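Local coordinates for envelope polyprotein (Puumala orthohantavirus, PDB 5FXU) that forms, as the Gn ectodomain, part of the antigenic glycoprotein surface of the hantavirus and probably works with its partner Gc in cell entry, at residues 106-111 with 125-130; 43-48 with 140-145. One frame throughout, in Å; residues are numbered along the deposited sequence.

Interaction 1 joins the two strands of a beta hairpin, 107-116 and 120-130. Interaction 2 is a disulfide contact between the 43-48 segment and strand 139-144, which belongs to a separate four-stranded mixed sheet. Along the chain the order is 43-48, 106-111, 125-130, 140-145, so the hairpin lies within the span that the disulfide closes. The centres are about 9 Å apart. The two contacts meet at Thr108, whose N and O probably hydrogen-bond to Asp46 O and His48 N, placing strand 46-47 parallel beside 107-116. Segment 43-48 thus leads from the disulfide, at the four-stranded sheet, to the hairpin in the Gn head.

Interaction 1 of 2, residues 106-111 with 125-130; sequences RKTIAC and VFLIGP
The Phe126 ring has Cys111 O at its edge, near the ring plane, and elsewhere Phe194 packs against it edge-to-face. The peptide units, also flat, are joined across an antiparallel ladder. Ile109 and Ile128 form one hydrogen-bonded pair. Ile109 N reaches Ile128 O at 2.7 Å, and Ile128 N returns to Ile109 O at 2.8 Å with an angle of 171° at the hydrogen. Cys111 and Phe126 form the second such pair, with Phe126 N to Cys111 O at 2.8 Å. Between them Ala110 and Leu127 make a non-hydrogen-bonded pair. Here Ala110 CA also gives a CA-H...O contact to Phe126 O at 3.3 Å.

Side chains alternate between the two faces. Ile109, Cys111, Phe126 and Ile128 share one face, and Cys111 SG is bonded to Cys92 there. Ala110 and Leu127 take the other. Leu127 CG is anti to the backbone N (chi1 179°), and its CD1 touches Thr108 CG2 at 3.6 Å and Ala110 CB at 3.9 Å. Phe45 touches both Thr108 and Leu127.

Past the ladder, Pro130 packs against Arg106, Lys107 and Thr108. Its CG lies 3.7 Å from Arg106 CA, and its CD lies 3.6 Å from Thr108 OG1. The Lys107 amine forms a salt bridge with Asp46, outside the hairpin.

The chemistry is that of a buried hairpin. Four backbone bonds satisfy the N-H and C=O groups of Ile109, Ile128, Cys111 and Phe126, while apolar side chains pack on both faces. The Cys92-Cys111 disulfide links one strand covalently to another part of the chain.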
ATOM      1  N   ARG A 106       0.749 -20.345  -6.245  1.00 48.30           N
ATOM      2  CA  ARG A 106       0.105 -20.713  -5.002  1.00 50.24           C
ATOM      3  C   ARG A 106       0.810 -20.153  -3.773  1.00 49.58           C
ATOM      4  O   ARG A 106       0.784 -20.748  -2.703  1.00 49.65           O
ATOM      5  CB  ARG A 106      -0.063 -22.235  -4.931  1.00 54.96           C
ATOM      6  CG  ARG A 106      -0.806 -22.817  -6.133  1.00 58.20           C
ATOM      7  CD  ARG A 106      -2.236 -22.266  -6.196  1.00 61.30           C
ATOM      8  NE  ARG A 106      -3.046 -22.687  -7.338  1.00 66.28           N
ATOM      9  CZ  ARG A 106      -3.312 -23.947  -7.710  1.00 70.60           C
ATOM     10  NH1 ARG A 106      -2.819 -25.018  -7.073  1.00 73.80           N
ATOM     11  NH2 ARG A 106      -4.075 -24.137  -8.777  1.00 70.84           N
ATOM     12  N   LYS A 107       1.416 -18.986  -3.939  1.00 49.27           N
ATOM     13  CA  LYS A 107       2.085 -18.307  -2.845  1.00 50.25           C
ATOM     14  C   LYS A 107       1.166 -17.305  -2.171  1.00 45.02           C
ATOM     15  O   LYS A 107       0.328 -16.678  -2.814  1.00 43.57           O
ATOM     16  CB  LYS A 107       3.345 -17.620  -3.350  1.00 53.23           C
ATOM     17  CG  LYS A 107       4.395 -18.620  -3.806  1.00 57.89           C
ATOM     18  CD  LYS A 107       4.941 -19.398  -2.613  1.00 61.01           C
ATOM     19  CE  LYS A 107       6.264 -20.074  -2.917  1.00 64.66           C
ATOM     20  NZ  LYS A 107       7.006 -20.354  -1.656  1.00 67.29           N
ATOM     21  N   THR A 108       1.333 -17.188  -0.865  1.00 42.55           N
ATOM     22  CA  THR A 108       0.579 -16.271  -0.041  1.00 41.19           C
ATOM     23  C   THR A 108       1.548 -15.152   0.378  1.00 40.48           C
ATOM     24  O   THR A 108       2.688 -15.423   0.745  1.00 40.19           O
ATOM     25  CB  THR A 108       0.011 -17.014   1.173  1.00 41.01           C
ATOM     26  OG1 THR A 108      -1.013 -17.907   0.727  1.00 41.35           O
ATOM     27  CG2 THR A 108      -0.602 -16.052   2.206  1.00 40.49           C
ATOM     28  N   ILE A 109       1.095 -13.910   0.277  1.00 39.55           N
ATOM     29  CA  ILE A 109       1.872 -12.741   0.689  1.00 39.98           C
ATOM     30  C   ILE A 109       1.255 -12.234   1.969  1.00 37.52           C
ATOM     31  O   ILE A 109       0.055 -11.975   2.025  1.00 36.29           O
ATOM     32  CB  ILE A 109       1.857 -11.606  -0.361  1.00 41.93           C
ATOM     33  CG1 ILE A 109       2.575 -12.026  -1.635  1.00 43.44           C
ATOM     34  CG2 ILE A 109       2.561 -10.354   0.165  1.00 43.44           C
ATOM     35  CD1 ILE A 109       1.702 -12.797  -2.615  1.00 44.73           C
ATOM     36  N   ALA A 110       2.080 -12.124   3.000  1.00 37.63           N
ATOM     37  CA  ALA A 110       1.677 -11.546   4.277  1.00 37.45           C
ATOM     38  C   ALA A 110       2.774 -10.573   4.683  1.00 37.86           C
ATOM     39  O   ALA A 110       3.922 -10.967   4.802  1.00 39.27           O
ATOM     40  CB  ALA A 110       1.481 -12.611   5.329  1.00 37.55           C
ATOM     41  N   CYS A 111       2.399  -9.313   4.884  1.00 37.04           N
ATOM     42  CA  CYS A 111       3.327  -8.234   5.163  1.00 36.82           C
ATOM     43  C   CYS A 111       2.566  -7.108   5.869  1.00 35.95           C
ATOM     44  O   CYS A 111       1.350  -7.188   6.020  1.00 36.71           O
ATOM     45  CB  CYS A 111       3.948  -7.737   3.866  1.00 37.71           C
ATOM     46  SG  CYS A 111       2.763  -7.066   2.659  1.00 39.97           S
ATOM     47  N   VAL A 125      -1.679  -5.016   8.783  1.00 31.38           N
ATOM     48  CA  VAL A 125      -1.285  -6.304   8.202  1.00 31.47           C
ATOM     49  C   VAL A 125      -2.125  -6.583   6.965  1.00 29.91           C
ATOM     50  O   VAL A 125      -3.335  -6.494   7.026  1.00 28.78           O
ATOM     51  CB  VAL A 125      -1.455  -7.430   9.227  1.00 32.22           C
ATOM     52  CG1 VAL A 125      -1.209  -8.781   8.587  1.00 32.78           C
ATOM     53  CG2 VAL A 125      -0.499  -7.211  10.379  1.00 33.50           C
ATOM     54  N   PHE A 126      -1.460  -6.926   5.876  1.00 29.32           N
ATOM     55  CA  PHE A 126      -2.108  -7.289   4.620  1.00 29.60           C
ATOM     56  C   PHE A 126      -1.859  -8.764   4.354  1.00 30.45           C
ATOM     57  O   PHE A 126      -0.720  -9.230   4.465  1.00 30.77           O
ATOM     58  CB  PHE A 126      -1.516  -6.485   3.468  1.00 28.40           C
ATOM     59  CG  PHE A 126      -1.856  -5.024   3.523  1.00 28.42           C
ATOM     60  CD1 PHE A 126      -1.030  -4.117   4.219  1.00 28.89           C
ATOM     61  CD2 PHE A 126      -2.994  -4.531   2.899  1.00 28.26           C
ATOM     62  CE1 PHE A 126      -1.346  -2.756   4.289  1.00 27.96           C
ATOM     63  CE2 PHE A 126      -3.321  -3.174   2.983  1.00 28.79           C
ATOM     64  CZ  PHE A 126      -2.491  -2.286   3.684  1.00 27.89           C
ATOM     65  N   LEU A 127      -2.912  -9.489   3.970  1.00 30.80           N
ATOM     66  CA  LEU A 127      -2.798 -10.900   3.578  1.00 30.38           C
ATOM     67  C   LEU A 127      -3.410 -11.072   2.226  1.00 29.71           C
ATOM     68  O   LEU A 127      -4.571 -10.727   2.019  1.00 28.55           O
ATOM     69  CB  LEU A 127      -3.529 -11.742   4.588  1.00 31.44           C
ATOM     70  CG  LEU A 127      -3.546 -13.241   4.360  1.00 31.87           C
ATOM     71  CD1 LEU A 127      -2.155 -13.814   4.516  1.00 32.31           C
ATOM     72  CD2 LEU A 127      -4.485 -13.890   5.363  1.00 32.94           C
ATOM     73  N   ILE A 128      -2.612 -11.576   1.293  1.00 30.22           N
ATOM     74  CA  ILE A 128      -3.031 -11.798  -0.099  1.00 29.80           C
ATOM     75  C   ILE A 128      -2.688 -13.221  -0.464  1.00 30.32           C
ATOM     76  O   ILE A 128      -1.597 -13.690  -0.178  1.00 30.53           O
ATOM     77  CB  ILE A 128      -2.244 -10.905  -1.047  1.00 30.43           C
ATOM     78  CG1 ILE A 128      -2.469  -9.435  -0.684  1.00 30.75           C
ATOM     79  CG2 ILE A 128      -2.664 -11.122  -2.497  1.00 30.73           C
ATOM     80  CD1 ILE A 128      -1.467  -8.499  -1.328  1.00 30.23           C
ATOM     81  N   GLY A 129      -3.597 -13.913  -1.127  1.00 30.58           N
ATOM     82  CA  GLY A 129      -3.300 -15.265  -1.526  1.00 31.34           C
ATOM     83  C   GLY A 129      -4.290 -15.931  -2.443  1.00 31.46           C
ATOM     84  O   GLY A 129      -5.285 -15.348  -2.840  1.00 31.02           O
ATOM     85  N   PRO A 130      -4.013 -17.180  -2.798  1.00 33.17           N
ATOM     86  CA  PRO A 130      -4.886 -17.837  -3.794  1.00 33.83           C
ATOM     87  C   PRO A 130      -6.268 -18.133  -3.244  1.00 34.73           C
ATOM     88  O   PRO A 130      -6.445 -18.388  -2.037  1.00 33.97           O
ATOM     89  CB  PRO A 130      -4.134 -19.113  -4.163  1.00 34.29           C
ATOM     90  CG  PRO A 130      -2.861 -19.085  -3.394  1.00 35.21           C
ATOM     91  CD  PRO A 130      -2.958 -18.075  -2.299  1.00 33.85           C
TER

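Interaction 2 of 2, residues 43-48 with 140-145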
ATOM      1  N   CYS A  43      -0.831 -20.687   9.738  1.00 58.56           N
ATOM      2  CA  CYS A  43      -1.825 -20.998   8.717  1.00 57.06           C
ATOM      3  C   CYS A  43      -1.305 -22.049   7.746  1.00 57.60           C
ATOM      4  O   CYS A  43      -0.101 -22.156   7.528  1.00 56.28           O
ATOM      5  CB  CYS A  43      -2.193 -19.727   7.944  1.00 56.73           C
ATOM      6  SG  CYS A  43      -2.966 -18.389   8.917  1.00 56.73           S
ATOM      7  N   ASN A  44      -2.228 -22.823   7.168  1.00 58.57           N
ATOM      8  CA  ASN A  44      -1.892 -23.898   6.208  1.00 59.26           C
ATOM      9  C   ASN A  44      -1.846 -23.333   4.791  1.00 59.68           C
ATOM     10  O   ASN A  44      -2.673 -23.681   3.926  1.00 59.01           O
ATOM     11  CB  ASN A  44      -2.857 -25.099   6.306  1.00 59.49           C
ATOM     12  CG  ASN A  44      -4.330 -24.707   6.180  1.00 58.57           C
ATOM     13  OD1 ASN A  44      -4.746 -23.612   6.593  1.00 55.77           O
ATOM     14  ND2 ASN A  44      -5.129 -25.607   5.610  1.00 58.05           N
ATOM     15  N   PHE A  45      -0.892 -22.428   4.583  1.00 58.51           N
ATOM     16  CA  PHE A  45      -0.622 -21.880   3.267  1.00 57.45           C
ATOM     17  C   PHE A  45       0.881 -21.661   3.056  1.00 57.20           C
ATOM     18  O   PHE A  45       1.668 -21.746   4.001  1.00 56.09           O
ATOM     19  CB  PHE A  45      -1.497 -20.631   2.946  1.00 56.55           C
ATOM     20  CG  PHE A  45      -1.462 -19.498   3.981  1.00 55.95           C
ATOM     21  CD1 PHE A  45      -0.265 -18.957   4.455  1.00 54.85           C
ATOM     22  CD2 PHE A  45      -2.667 -18.919   4.401  1.00 54.62           C
ATOM     23  CE1 PHE A  45      -0.279 -17.901   5.355  1.00 56.70           C
ATOM     24  CE2 PHE A  45      -2.684 -17.870   5.303  1.00 55.97           C
ATOM     25  CZ  PHE A  45      -1.485 -17.348   5.778  1.00 56.09           C
ATOM     26  N   ASP A  46       1.254 -21.401   1.804  1.00 56.33           N
ATOM     27  CA  ASP A  46       2.645 -21.325   1.385  1.00 56.82           C
ATOM     28  C   ASP A  46       3.145 -19.866   1.334  1.00 56.24           C
ATOM     29  O   ASP A  46       3.051 -19.181   0.311  1.00 54.15           O
ATOM     30  CB  ASP A  46       2.781 -22.020   0.027  1.00 57.75           C
ATOM     31  CG  ASP A  46       4.209 -22.162  -0.421  1.00 59.49           C
ATOM     32  OD1 ASP A  46       5.118 -21.816   0.359  1.00 62.36           O
ATOM     33  OD2 ASP A  46       4.433 -22.601  -1.569  1.00 63.19           O
ATOM     34  N   LEU A  47       3.670 -19.406   2.466  1.00 59.49           N
ATOM     35  CA  LEU A  47       4.183 -18.042   2.614  1.00 59.41           C
ATOM     36  C   LEU A  47       5.338 -17.744   1.653  1.00 60.89           C
ATOM     37  O   LEU A  47       6.322 -18.473   1.614  1.00 61.59           O
ATOM     38  CB  LEU A  47       4.646 -17.777   4.061  1.00 60.06           C
ATOM     39  CG  LEU A  47       3.713 -17.074   5.074  1.00 60.14           C
ATOM     40  CD1 LEU A  47       4.525 -16.362   6.161  1.00 61.48           C
ATOM     41  CD2 LEU A  47       2.693 -16.117   4.449  1.00 58.81           C
ATOM     42  N   HIS A  48       5.209 -16.658   0.899  1.00 62.04           N
ATOM     43  CA  HIS A  48       6.324 -16.122   0.137  1.00 65.78           C
ATOM     44  C   HIS A  48       7.324 -15.464   1.114  1.00 68.76           C
ATOM     45  O   HIS A  48       6.925 -14.715   1.996  1.00 66.50           O
ATOM     46  CB  HIS A  48       5.828 -15.131  -0.917  1.00 67.15           C
ATOM     47  CG  HIS A  48       6.765 -14.980  -2.075  1.00 71.84           C
ATOM     48  ND1 HIS A  48       7.809 -14.080  -2.076  1.00 72.70           N
ATOM     49  CD2 HIS A  48       6.831 -15.637  -3.260  1.00 73.97           C
ATOM     50  CE1 HIS A  48       8.478 -14.184  -3.212  1.00 74.02           C
ATOM     51  NE2 HIS A  48       7.900 -15.117  -3.951  1.00 75.16           N
ATOM     52  N   CYS A 140      -7.312 -19.279  10.980  1.00 45.84           N
ATOM     53  CA  CYS A 140      -5.954 -19.552  11.414  1.00 47.58           C
ATOM     54  C   CYS A 140      -5.385 -18.295  12.067  1.00 47.31           C
ATOM     55  O   CYS A 140      -6.093 -17.299  12.201  1.00 47.13           O
ATOM     56  CB  CYS A 140      -5.106 -20.065  10.252  1.00 48.93           C
ATOM     57  SG  CYS A 140      -4.970 -18.927   8.865  1.00 50.46           S
ATOM     58  N   LEU A 141      -4.138 -18.364  12.531  1.00 48.93           N
ATOM     59  CA  LEU A 141      -3.554 -17.322  13.359  1.00 49.02           C
ATOM     60  C   LEU A 141      -2.279 -16.773  12.766  1.00 48.42           C
ATOM     61  O   LEU A 141      -1.428 -17.518  12.307  1.00 48.70           O
ATOM     62  CB  LEU A 141      -3.252 -17.853  14.755  1.00 50.69           C
ATOM     63  CG  LEU A 141      -4.460 -18.179  15.642  1.00 53.14           C
ATOM     64  CD1 LEU A 141      -3.998 -18.762  16.973  1.00 55.02           C
ATOM     65  CD2 LEU A 141      -5.328 -16.961  15.903  1.00 53.33           C
ATOM     66  N   LEU A 142      -2.159 -15.453  12.813  1.00 48.02           N
ATOM     67  CA  LEU A 142      -0.904 -14.770  12.592  1.00 47.34           C
ATOM     68  C   LEU A 142      -0.533 -14.078  13.900  1.00 47.23           C
ATOM     69  O   LEU A 142      -1.390 -13.688  14.710  1.00 46.21           O
ATOM     70  CB  LEU A 142      -1.028 -13.729  11.473  1.00 47.10           C
ATOM     71  CG  LEU A 142      -1.606 -14.152  10.115  1.00 47.32           C
ATOM     72  CD1 LEU A 142      -1.832 -12.947   9.208  1.00 45.77           C
ATOM     73  CD2 LEU A 142      -0.675 -15.134   9.423  1.00 48.67           C
ATOM     74  N   GLY A 143       0.761 -13.936  14.107  1.00 47.14           N
ATOM     75  CA  GLY A 143       1.266 -13.159  15.211  1.00 48.11           C
ATOM     76  C   GLY A 143       2.166 -12.059  14.693  1.00 47.57           C
ATOM     77  O   GLY A 143       2.911 -12.246  13.714  1.00 44.35           O
ATOM     78  N   LEU A 144       2.099 -10.921  15.374  1.00 48.21           N
ATOM     79  CA  LEU A 144       2.991  -9.798  15.110  1.00 49.32           C
ATOM     80  C   LEU A 144       3.349  -9.147  16.437  1.00 50.40           C
ATOM     81  O   LEU A 144       2.477  -8.583  17.117  1.00 47.28           O
ATOM     82  CB  LEU A 144       2.337  -8.786  14.166  1.00 47.98           C
ATOM     83  CG  LEU A 144       3.283  -7.707  13.645  1.00 48.75           C
ATOM     84  CD1 LEU A 144       4.355  -8.277  12.725  1.00 48.55           C
ATOM     85  CD2 LEU A 144       2.475  -6.648  12.907  1.00 49.52           C
ATOM     86  N   GLY A 145       4.631  -9.278  16.798  1.00 54.12           N
ATOM     87  CA  GLY A 145       5.130  -8.943  18.127  1.00 58.41           C
ATOM     88  C   GLY A 145       4.315  -9.677  19.172  1.00 61.24           C
ATOM     89  O   GLY A 145       4.310 -10.905  19.209  1.00 61.21           O
TER
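Cys43 is bonded covalently to Cys140, and its side chain can be followed from CB outward. CB lies over one face of the Phe45 ring, 3.2 Å above its plane and offset toward the rim. It is also 3.7 Å from Cys140 CB. SG is anti to the carbonyl carbon (chi1 -62°). From there it bonds to Cys140 SG at 2.1 Å, with a disulfide torsion of 86°. The same sulfur packs on Leu142 CD2 at 4.0 Å.

Cys140 SG sits between its own backbone N and carbonyl carbon. It makes an oblique sulfur-aromatic contact with Phe45, 5.3 Å from the ring centroid and 49° off the ring normal. Leu142 CD2 meets the edge of the same ring, near its plane, 4.3 Å from Phe45 CZ. The aromatic ring and the leucine methyl therefore both pack against the disulfide. Beyond the two segments, Phe45 touches Tyr153, Thr108 and Leu127, while Val151 packs on Cys140 and Leu142.

No hydrogen bond crosses between the segments. The link is the covalent bond and its apolar surroundings. Asn44, the centre of an inverse gamma turn, holds the nearby chain through Thr137 OG1 and Thr136 O.

This is a disulfide cross-link from the turn just after edge strand 39-41 to the adjacent strand 139-144 of the same sheet. It joins residues 97 positions apart in the disulfide-rich, mainly beta head of hantavirus Gn.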